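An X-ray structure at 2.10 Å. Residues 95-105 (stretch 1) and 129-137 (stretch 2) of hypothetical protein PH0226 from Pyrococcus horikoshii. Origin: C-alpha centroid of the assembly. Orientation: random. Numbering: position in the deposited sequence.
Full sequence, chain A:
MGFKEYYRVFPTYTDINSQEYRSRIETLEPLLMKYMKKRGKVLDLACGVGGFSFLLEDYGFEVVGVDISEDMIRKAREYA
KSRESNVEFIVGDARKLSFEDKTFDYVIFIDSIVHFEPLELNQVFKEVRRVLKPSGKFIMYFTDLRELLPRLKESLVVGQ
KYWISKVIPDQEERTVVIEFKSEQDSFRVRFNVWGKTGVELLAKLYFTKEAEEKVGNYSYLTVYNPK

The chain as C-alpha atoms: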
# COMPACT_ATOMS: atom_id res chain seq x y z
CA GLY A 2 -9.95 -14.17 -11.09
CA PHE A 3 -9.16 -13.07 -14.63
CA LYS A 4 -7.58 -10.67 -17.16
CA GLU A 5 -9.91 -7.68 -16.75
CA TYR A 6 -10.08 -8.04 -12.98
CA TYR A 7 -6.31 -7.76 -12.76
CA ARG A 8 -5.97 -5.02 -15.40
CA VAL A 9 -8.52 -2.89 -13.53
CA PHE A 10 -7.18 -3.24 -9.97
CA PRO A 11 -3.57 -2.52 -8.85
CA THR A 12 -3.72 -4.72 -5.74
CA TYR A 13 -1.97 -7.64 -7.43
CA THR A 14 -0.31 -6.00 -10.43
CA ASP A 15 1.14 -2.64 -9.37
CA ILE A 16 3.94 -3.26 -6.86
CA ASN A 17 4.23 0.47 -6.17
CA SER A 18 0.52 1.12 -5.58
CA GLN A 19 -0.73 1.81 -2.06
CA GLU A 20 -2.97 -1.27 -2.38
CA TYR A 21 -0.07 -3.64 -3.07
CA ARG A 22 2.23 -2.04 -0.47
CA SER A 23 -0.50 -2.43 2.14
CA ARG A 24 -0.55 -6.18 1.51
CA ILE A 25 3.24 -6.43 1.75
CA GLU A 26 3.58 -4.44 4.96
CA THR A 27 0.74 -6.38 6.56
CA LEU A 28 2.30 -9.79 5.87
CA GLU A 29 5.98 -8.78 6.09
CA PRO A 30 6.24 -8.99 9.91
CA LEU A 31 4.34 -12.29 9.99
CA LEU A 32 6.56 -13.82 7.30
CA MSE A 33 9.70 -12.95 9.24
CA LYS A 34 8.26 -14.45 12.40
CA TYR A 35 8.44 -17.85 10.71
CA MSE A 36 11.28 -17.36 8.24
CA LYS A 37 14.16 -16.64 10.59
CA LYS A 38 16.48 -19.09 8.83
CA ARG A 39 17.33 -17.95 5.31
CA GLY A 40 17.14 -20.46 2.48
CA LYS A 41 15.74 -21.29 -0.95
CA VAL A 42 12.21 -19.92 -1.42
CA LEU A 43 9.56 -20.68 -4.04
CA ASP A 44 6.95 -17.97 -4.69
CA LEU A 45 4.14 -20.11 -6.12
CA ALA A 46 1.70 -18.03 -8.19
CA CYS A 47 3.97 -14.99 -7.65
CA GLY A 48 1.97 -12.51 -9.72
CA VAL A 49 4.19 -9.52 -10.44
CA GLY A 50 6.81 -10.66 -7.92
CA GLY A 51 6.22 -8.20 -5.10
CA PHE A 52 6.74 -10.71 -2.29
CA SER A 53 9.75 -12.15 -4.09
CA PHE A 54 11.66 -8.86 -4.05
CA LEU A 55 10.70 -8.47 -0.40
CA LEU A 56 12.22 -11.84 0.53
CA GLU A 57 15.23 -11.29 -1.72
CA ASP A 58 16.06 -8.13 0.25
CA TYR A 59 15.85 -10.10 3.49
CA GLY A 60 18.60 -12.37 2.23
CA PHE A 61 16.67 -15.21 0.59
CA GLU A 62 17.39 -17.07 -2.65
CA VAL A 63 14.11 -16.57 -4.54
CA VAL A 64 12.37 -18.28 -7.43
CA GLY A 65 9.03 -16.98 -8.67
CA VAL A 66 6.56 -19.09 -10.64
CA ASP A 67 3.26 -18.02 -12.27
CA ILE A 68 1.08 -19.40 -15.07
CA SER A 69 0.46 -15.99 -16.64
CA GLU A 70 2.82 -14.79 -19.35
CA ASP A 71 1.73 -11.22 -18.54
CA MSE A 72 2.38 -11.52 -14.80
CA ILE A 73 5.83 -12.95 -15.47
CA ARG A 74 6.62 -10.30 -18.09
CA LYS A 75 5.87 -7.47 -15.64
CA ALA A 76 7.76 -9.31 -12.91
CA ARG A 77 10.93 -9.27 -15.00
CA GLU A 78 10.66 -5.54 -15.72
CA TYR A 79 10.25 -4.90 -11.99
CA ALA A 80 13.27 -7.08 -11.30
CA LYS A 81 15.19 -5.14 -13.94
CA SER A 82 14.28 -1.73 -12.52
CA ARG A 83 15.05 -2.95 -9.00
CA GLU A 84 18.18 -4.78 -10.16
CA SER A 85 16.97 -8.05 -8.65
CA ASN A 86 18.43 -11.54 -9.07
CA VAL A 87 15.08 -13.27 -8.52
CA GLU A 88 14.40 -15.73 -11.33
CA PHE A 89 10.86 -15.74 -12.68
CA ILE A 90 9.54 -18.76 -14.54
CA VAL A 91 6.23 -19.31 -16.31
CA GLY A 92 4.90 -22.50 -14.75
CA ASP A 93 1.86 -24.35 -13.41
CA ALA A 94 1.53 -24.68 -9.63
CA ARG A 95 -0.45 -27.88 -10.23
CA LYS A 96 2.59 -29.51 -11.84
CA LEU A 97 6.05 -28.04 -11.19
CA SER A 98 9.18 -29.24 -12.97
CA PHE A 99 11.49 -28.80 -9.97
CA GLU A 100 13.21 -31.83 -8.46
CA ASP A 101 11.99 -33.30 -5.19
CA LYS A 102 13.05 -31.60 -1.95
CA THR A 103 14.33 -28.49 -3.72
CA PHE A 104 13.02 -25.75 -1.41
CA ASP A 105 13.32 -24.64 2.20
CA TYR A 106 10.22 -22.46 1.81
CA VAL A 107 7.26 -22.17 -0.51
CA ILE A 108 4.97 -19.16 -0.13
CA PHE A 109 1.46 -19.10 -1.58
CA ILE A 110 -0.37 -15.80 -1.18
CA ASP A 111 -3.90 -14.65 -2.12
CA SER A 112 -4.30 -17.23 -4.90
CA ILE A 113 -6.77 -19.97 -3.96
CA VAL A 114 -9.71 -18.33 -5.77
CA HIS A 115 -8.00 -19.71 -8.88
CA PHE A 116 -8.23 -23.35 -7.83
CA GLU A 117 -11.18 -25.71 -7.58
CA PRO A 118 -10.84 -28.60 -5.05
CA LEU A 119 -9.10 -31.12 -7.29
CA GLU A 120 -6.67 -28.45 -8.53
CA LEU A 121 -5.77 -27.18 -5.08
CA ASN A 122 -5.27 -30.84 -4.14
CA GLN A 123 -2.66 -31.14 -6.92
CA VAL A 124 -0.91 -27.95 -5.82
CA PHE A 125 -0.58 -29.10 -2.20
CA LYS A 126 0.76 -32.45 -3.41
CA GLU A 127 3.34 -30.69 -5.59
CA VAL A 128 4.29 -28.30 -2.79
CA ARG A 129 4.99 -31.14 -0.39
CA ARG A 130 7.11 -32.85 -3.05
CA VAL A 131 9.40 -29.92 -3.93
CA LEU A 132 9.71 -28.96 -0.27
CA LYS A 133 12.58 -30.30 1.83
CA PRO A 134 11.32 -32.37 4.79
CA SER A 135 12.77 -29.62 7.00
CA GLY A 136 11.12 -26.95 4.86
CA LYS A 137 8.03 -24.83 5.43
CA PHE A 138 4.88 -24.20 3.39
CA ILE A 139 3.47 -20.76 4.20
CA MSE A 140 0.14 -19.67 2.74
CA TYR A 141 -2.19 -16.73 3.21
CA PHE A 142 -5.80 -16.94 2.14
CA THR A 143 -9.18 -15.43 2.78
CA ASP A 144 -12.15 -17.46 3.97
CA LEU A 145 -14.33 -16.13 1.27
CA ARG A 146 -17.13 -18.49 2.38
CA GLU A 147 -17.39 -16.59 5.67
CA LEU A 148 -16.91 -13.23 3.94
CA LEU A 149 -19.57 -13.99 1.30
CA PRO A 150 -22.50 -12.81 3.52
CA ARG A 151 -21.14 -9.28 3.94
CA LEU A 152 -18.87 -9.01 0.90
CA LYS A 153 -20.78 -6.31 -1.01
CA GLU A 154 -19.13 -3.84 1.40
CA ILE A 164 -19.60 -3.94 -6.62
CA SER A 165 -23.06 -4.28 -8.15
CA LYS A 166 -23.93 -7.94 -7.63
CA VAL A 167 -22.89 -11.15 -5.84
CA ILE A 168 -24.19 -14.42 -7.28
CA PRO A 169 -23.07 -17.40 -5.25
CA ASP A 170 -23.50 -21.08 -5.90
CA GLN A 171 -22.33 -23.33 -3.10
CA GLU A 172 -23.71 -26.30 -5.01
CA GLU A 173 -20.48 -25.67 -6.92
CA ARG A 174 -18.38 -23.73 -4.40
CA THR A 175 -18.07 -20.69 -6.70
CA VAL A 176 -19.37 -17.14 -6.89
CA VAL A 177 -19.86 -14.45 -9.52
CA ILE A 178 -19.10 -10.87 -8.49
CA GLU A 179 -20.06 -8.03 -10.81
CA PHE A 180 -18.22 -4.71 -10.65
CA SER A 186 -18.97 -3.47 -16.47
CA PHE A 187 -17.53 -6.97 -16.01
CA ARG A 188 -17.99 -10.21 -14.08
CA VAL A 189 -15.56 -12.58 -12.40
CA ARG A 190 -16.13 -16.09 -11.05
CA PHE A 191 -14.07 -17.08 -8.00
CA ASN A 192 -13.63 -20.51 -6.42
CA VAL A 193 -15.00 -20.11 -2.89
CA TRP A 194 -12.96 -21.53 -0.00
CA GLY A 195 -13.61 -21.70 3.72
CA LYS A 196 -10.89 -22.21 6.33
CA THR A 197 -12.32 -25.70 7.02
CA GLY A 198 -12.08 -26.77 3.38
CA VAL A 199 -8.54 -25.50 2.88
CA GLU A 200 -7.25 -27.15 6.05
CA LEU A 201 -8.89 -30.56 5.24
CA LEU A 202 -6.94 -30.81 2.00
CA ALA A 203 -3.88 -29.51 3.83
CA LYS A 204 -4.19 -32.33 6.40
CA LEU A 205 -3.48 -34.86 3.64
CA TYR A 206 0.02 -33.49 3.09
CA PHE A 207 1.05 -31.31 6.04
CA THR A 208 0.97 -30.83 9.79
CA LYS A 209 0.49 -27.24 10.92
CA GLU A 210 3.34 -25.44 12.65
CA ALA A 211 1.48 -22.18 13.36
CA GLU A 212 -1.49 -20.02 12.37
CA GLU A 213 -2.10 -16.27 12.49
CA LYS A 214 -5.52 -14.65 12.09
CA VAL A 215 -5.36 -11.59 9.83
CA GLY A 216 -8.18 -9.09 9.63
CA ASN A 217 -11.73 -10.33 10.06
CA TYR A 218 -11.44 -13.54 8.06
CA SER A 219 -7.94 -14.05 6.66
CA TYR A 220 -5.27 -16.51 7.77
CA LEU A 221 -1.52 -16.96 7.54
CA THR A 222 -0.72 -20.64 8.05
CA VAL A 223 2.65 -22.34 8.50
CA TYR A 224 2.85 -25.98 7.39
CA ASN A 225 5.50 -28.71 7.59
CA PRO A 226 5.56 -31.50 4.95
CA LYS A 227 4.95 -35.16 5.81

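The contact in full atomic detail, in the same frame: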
# COMPACT_ATOMS: atom_id res chain seq x y z
N ARG A 95 0.13 -26.54 -10.32
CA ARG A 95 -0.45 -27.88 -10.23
C ARG A 95 0.54 -28.96 -10.66
O ARG A 95 0.37 -30.13 -10.31
CB ARG A 95 -1.71 -27.96 -11.10
CG ARG A 95 -2.84 -27.03 -10.63
CD ARG A 95 -3.96 -26.96 -11.66
NE ARG A 95 -3.46 -26.57 -12.97
CZ ARG A 95 -4.18 -26.54 -14.09
NH1 ARG A 95 -5.47 -26.87 -14.07
NH2 ARG A 95 -3.61 -26.18 -15.22
N LYS A 96 1.58 -28.57 -11.39
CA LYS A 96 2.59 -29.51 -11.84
C LYS A 96 3.92 -28.82 -12.13
O LYS A 96 4.20 -28.43 -13.26
CB LYS A 96 2.12 -30.26 -13.09
CG LYS A 96 3.10 -31.35 -13.54
CD LYS A 96 3.38 -32.32 -12.39
CE LYS A 96 4.53 -33.28 -12.70
NZ LYS A 96 5.83 -32.56 -12.88
N LEU A 97 4.75 -28.69 -11.09
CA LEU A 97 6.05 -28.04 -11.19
C LEU A 97 7.11 -28.99 -11.71
O LEU A 97 7.04 -30.20 -11.48
CB LEU A 97 6.46 -27.52 -9.82
CG LEU A 97 5.45 -26.61 -9.13
CD1 LEU A 97 5.83 -26.46 -7.66
CD2 LEU A 97 5.42 -25.25 -9.82
N SER A 98 8.10 -28.44 -12.40
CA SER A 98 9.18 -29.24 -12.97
C SER A 98 10.40 -29.37 -12.06
O SER A 98 11.37 -30.03 -12.43
CB SER A 98 9.63 -28.64 -14.30
OG SER A 98 10.32 -27.42 -14.09
N PHE A 99 10.36 -28.73 -10.90
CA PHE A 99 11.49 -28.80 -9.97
C PHE A 99 11.68 -30.21 -9.44
O PHE A 99 10.74 -31.01 -9.43
CB PHE A 99 11.29 -27.85 -8.78
CG PHE A 99 11.14 -26.40 -9.17
CD1 PHE A 99 12.17 -25.74 -9.84
CD2 PHE A 99 9.97 -25.71 -8.88
CE1 PHE A 99 12.03 -24.41 -10.22
CE2 PHE A 99 9.82 -24.38 -9.26
CZ PHE A 99 10.85 -23.73 -9.92
N GLU A 100 12.90 -30.52 -9.02
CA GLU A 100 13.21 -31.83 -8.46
C GLU A 100 12.59 -31.89 -7.08
O GLU A 100 12.18 -30.87 -6.52
CB GLU A 100 14.72 -32.02 -8.35
CG GLU A 100 15.47 -31.83 -9.66
CD GLU A 100 15.08 -32.87 -10.69
OE1 GLU A 100 15.50 -34.04 -10.54
OE2 GLU A 100 14.36 -32.52 -11.65
N ASP A 101 12.54 -33.09 -6.52
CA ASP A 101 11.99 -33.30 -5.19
C ASP A 101 12.89 -32.67 -4.14
O ASP A 101 14.11 -32.59 -4.32
CB ASP A 101 11.83 -34.79 -4.91
CG ASP A 101 11.13 -35.52 -6.04
OD1 ASP A 101 10.09 -35.02 -6.50
OD2 ASP A 101 11.61 -36.59 -6.48
N LYS A 102 12.29 -32.21 -3.04
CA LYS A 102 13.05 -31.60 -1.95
C LYS A 102 14.01 -30.52 -2.44
O LYS A 102 15.19 -30.53 -2.12
CB LYS A 102 13.84 -32.69 -1.22
CG LYS A 102 12.97 -33.76 -0.59
CD LYS A 102 13.82 -34.91 -0.06
CE LYS A 102 12.97 -35.86 0.76
NZ LYS A 102 11.76 -36.29 0.01
N THR A 103 13.49 -29.56 -3.20
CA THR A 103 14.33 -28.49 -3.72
C THR A 103 14.27 -27.22 -2.87
O THR A 103 15.25 -26.47 -2.81
CB THR A 103 13.92 -28.12 -5.16
OG1 THR A 103 14.30 -29.18 -6.05
CG2 THR A 103 14.58 -26.82 -5.60
N PHE A 104 13.16 -26.98 -2.19
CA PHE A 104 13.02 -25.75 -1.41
C PHE A 104 12.97 -25.85 0.10
O PHE A 104 12.59 -26.87 0.67
CB PHE A 104 11.79 -24.99 -1.91
CG PHE A 104 11.84 -24.66 -3.37
CD1 PHE A 104 12.50 -23.52 -3.82
CD2 PHE A 104 11.26 -25.52 -4.31
CE1 PHE A 104 12.59 -23.23 -5.19
CE2 PHE A 104 11.34 -25.24 -5.68
CZ PHE A 104 12.01 -24.09 -6.12
N ASP A 105 13.35 -24.75 0.75
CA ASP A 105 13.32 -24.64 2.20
C ASP A 105 12.00 -23.97 2.57
O ASP A 105 11.48 -24.15 3.67
CB ASP A 105 14.47 -23.76 2.71
CG ASP A 105 15.83 -24.40 2.50
OD1 ASP A 105 16.09 -25.46 3.13
OD2 ASP A 105 16.63 -23.83 1.72
N ARG A 129 4.35 -30.22 -1.31
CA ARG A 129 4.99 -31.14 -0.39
C ARG A 129 6.19 -31.80 -1.04
O ARG A 129 7.24 -31.94 -0.42
CB ARG A 129 4.00 -32.22 0.07
CG ARG A 129 4.68 -33.32 0.86
CD ARG A 129 3.70 -34.40 1.27
NE ARG A 129 4.40 -35.58 1.78
CZ ARG A 129 5.22 -36.33 1.04
NH1 ARG A 129 5.43 -36.03 -0.24
NH2 ARG A 129 5.82 -37.38 1.58
N ARG A 130 6.04 -32.18 -2.31
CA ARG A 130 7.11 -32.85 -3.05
C ARG A 130 8.39 -32.04 -3.25
O ARG A 130 9.48 -32.55 -3.03
CB ARG A 130 6.59 -33.31 -4.42
CG ARG A 130 7.64 -34.01 -5.27
CD ARG A 130 7.08 -34.48 -6.60
NE ARG A 130 6.92 -33.40 -7.56
CZ ARG A 130 7.91 -32.64 -8.02
NH1 ARG A 130 9.15 -32.86 -7.61
NH2 ARG A 130 7.67 -31.68 -8.90
N VAL A 131 8.25 -30.79 -3.68
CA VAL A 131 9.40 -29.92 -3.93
C VAL A 131 9.96 -29.29 -2.66
O VAL A 131 11.00 -28.63 -2.67
CB VAL A 131 9.03 -28.79 -4.92
CG1 VAL A 131 8.51 -29.39 -6.21
CG2 VAL A 131 7.98 -27.88 -4.29
N LEU A 132 9.28 -29.51 -1.55
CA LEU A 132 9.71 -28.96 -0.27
C LEU A 132 10.62 -29.95 0.46
O LEU A 132 10.36 -31.16 0.47
CB LEU A 132 8.47 -28.66 0.58
CG LEU A 132 8.53 -27.59 1.66
CD1 LEU A 132 8.99 -26.28 1.07
CD2 LEU A 132 7.15 -27.45 2.28
N LYS A 133 11.68 -29.44 1.07
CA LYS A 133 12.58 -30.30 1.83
C LYS A 133 11.82 -30.71 3.09
O LYS A 133 11.04 -29.93 3.63
CB LYS A 133 13.84 -29.55 2.25
CG LYS A 133 14.78 -29.17 1.12
CD LYS A 133 16.03 -28.50 1.69
CE LYS A 133 16.94 -28.00 0.58
NZ LYS A 133 18.05 -27.17 1.14
N PRO A 134 12.03 -31.95 3.58
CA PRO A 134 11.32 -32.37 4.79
C PRO A 134 11.45 -31.36 5.93
O PRO A 134 10.57 -31.24 6.78
CB PRO A 134 11.94 -33.74 5.10
CG PRO A 134 13.30 -33.68 4.43
CD PRO A 134 13.00 -32.97 3.14
N SER A 135 12.55 -30.62 5.95
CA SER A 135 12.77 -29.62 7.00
C SER A 135 12.23 -28.25 6.59
O SER A 135 12.33 -27.28 7.34
CB SER A 135 14.26 -29.49 7.31
OG SER A 135 14.97 -29.10 6.15
N GLY A 136 11.65 -28.19 5.39
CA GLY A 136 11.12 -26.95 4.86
C GLY A 136 9.78 -26.51 5.42
O GLY A 136 9.19 -27.21 6.25
N LYS A 137 9.31 -25.36 4.97
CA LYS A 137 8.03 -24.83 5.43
C LYS A 137 7.15 -24.29 4.32
O LYS A 137 7.61 -23.58 3.43
CB LYS A 137 8.27 -23.75 6.49
CG LYS A 137 8.88 -24.33 7.77
CD LYS A 137 9.70 -23.33 8.56
CE LYS A 137 8.85 -22.54 9.53
NZ LYS A 137 9.71 -21.73 10.44
O HOH W 1 9.36 -35.00 -1.26

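The contact is a mainly backbone-to-backbone one, in which a short parallel strand pairing is extended at one end by an arginine that binds loop carbonyls and a carboxylate, and at the other by a lysine–aspartate pair and a turn. Together the two stretches bury 731 Å², summed over both sides.

The pairing centres on Phe104 and Leu132, whose CA atoms lie 4.8 Å apart. Its parallel register follows from the bonds that straddle Leu132: Phe104 N donates to Val131 O at 2.8 Å, and Lys133 N donates to Phe104 O at 2.8 Å, each with an N-H...acceptor angle of 165°. One residue thus reaches the neighbours on both sides of its partner, as parallel strands require. Val131 O also accepts from Thr103 N at 2.7 Å, but the angle of 131° makes this a more bent bond than the one from Phe104 N. Just before it, Lys102 N donates to Arg130 O at 2.8 Å and 172°, the straightest of the set. That carbonyl also receives a CA-H...O contact from Asp101 CA at 3.4 Å, and a water bridges it to the Lys102 side chain, accepting from Lys102 NZ and donating to Arg130 O, both at 3.0 Å.

The Arg130 side chain leaves its CA sideways to stretch 1, yet its guanidinium approaches the loop edge-on, the orientation that aims N-H groups at acceptors. Arg130 NH1 meets Asp101 OD1 at 2.6 Å and 151°, a short hydrogen bond within a salt bridge. Phe99 O is held by both terminal nitrogens, with Arg130 NH1 at 3.0 Å and Arg130 NH2 at 3.2 Å. Distance alone would suggest a further bond from Arg130 NH2 to Leu97 O, also 3.0 Å away, but the angle is poor. Leu97 O accepts from Lys96 NZ at 3.0 Å, and two positive groups lie near each other here, Lys96 NZ being 4.5 Å from Arg130 NH2.

Alongside these polar contacts, Val131 supplies apolar contacts to three residues. Val131 CG1 lies 4.2 Å from Leu97 CD1 and 4.1 Å from Phe99 CB, while Val131 CB is 4.0 Å from Phe104 CD2. Phe104 and Leu132 direct their side chains to the same face of the sheet, where Phe104 CB and Leu132 CD1 come within 4.3 Å.

At the far end the chain turns a corner at Asp105, and a type I turn carries stretch 2 from Lys133 to Gly136, closed by Gly136 N donating to Lys133 O at 2.5 Å. Asp105 O then accepts from Lys137 N at 2.8 Å and 150°. Gly136 fits tightly here: Gly136 CA is 3.1 Å from Asp105 O, and an ideally placed CB on Gly136 would clash with Asp105 O at 3.0 Å and with Lys133 O at 2.9 Å. The extended Lys133 side chain reaches Asp105 to form a salt bridge, although the hydrogen bond from Lys133 NZ to Asp105 OD1, at 3.3 Å, is weak.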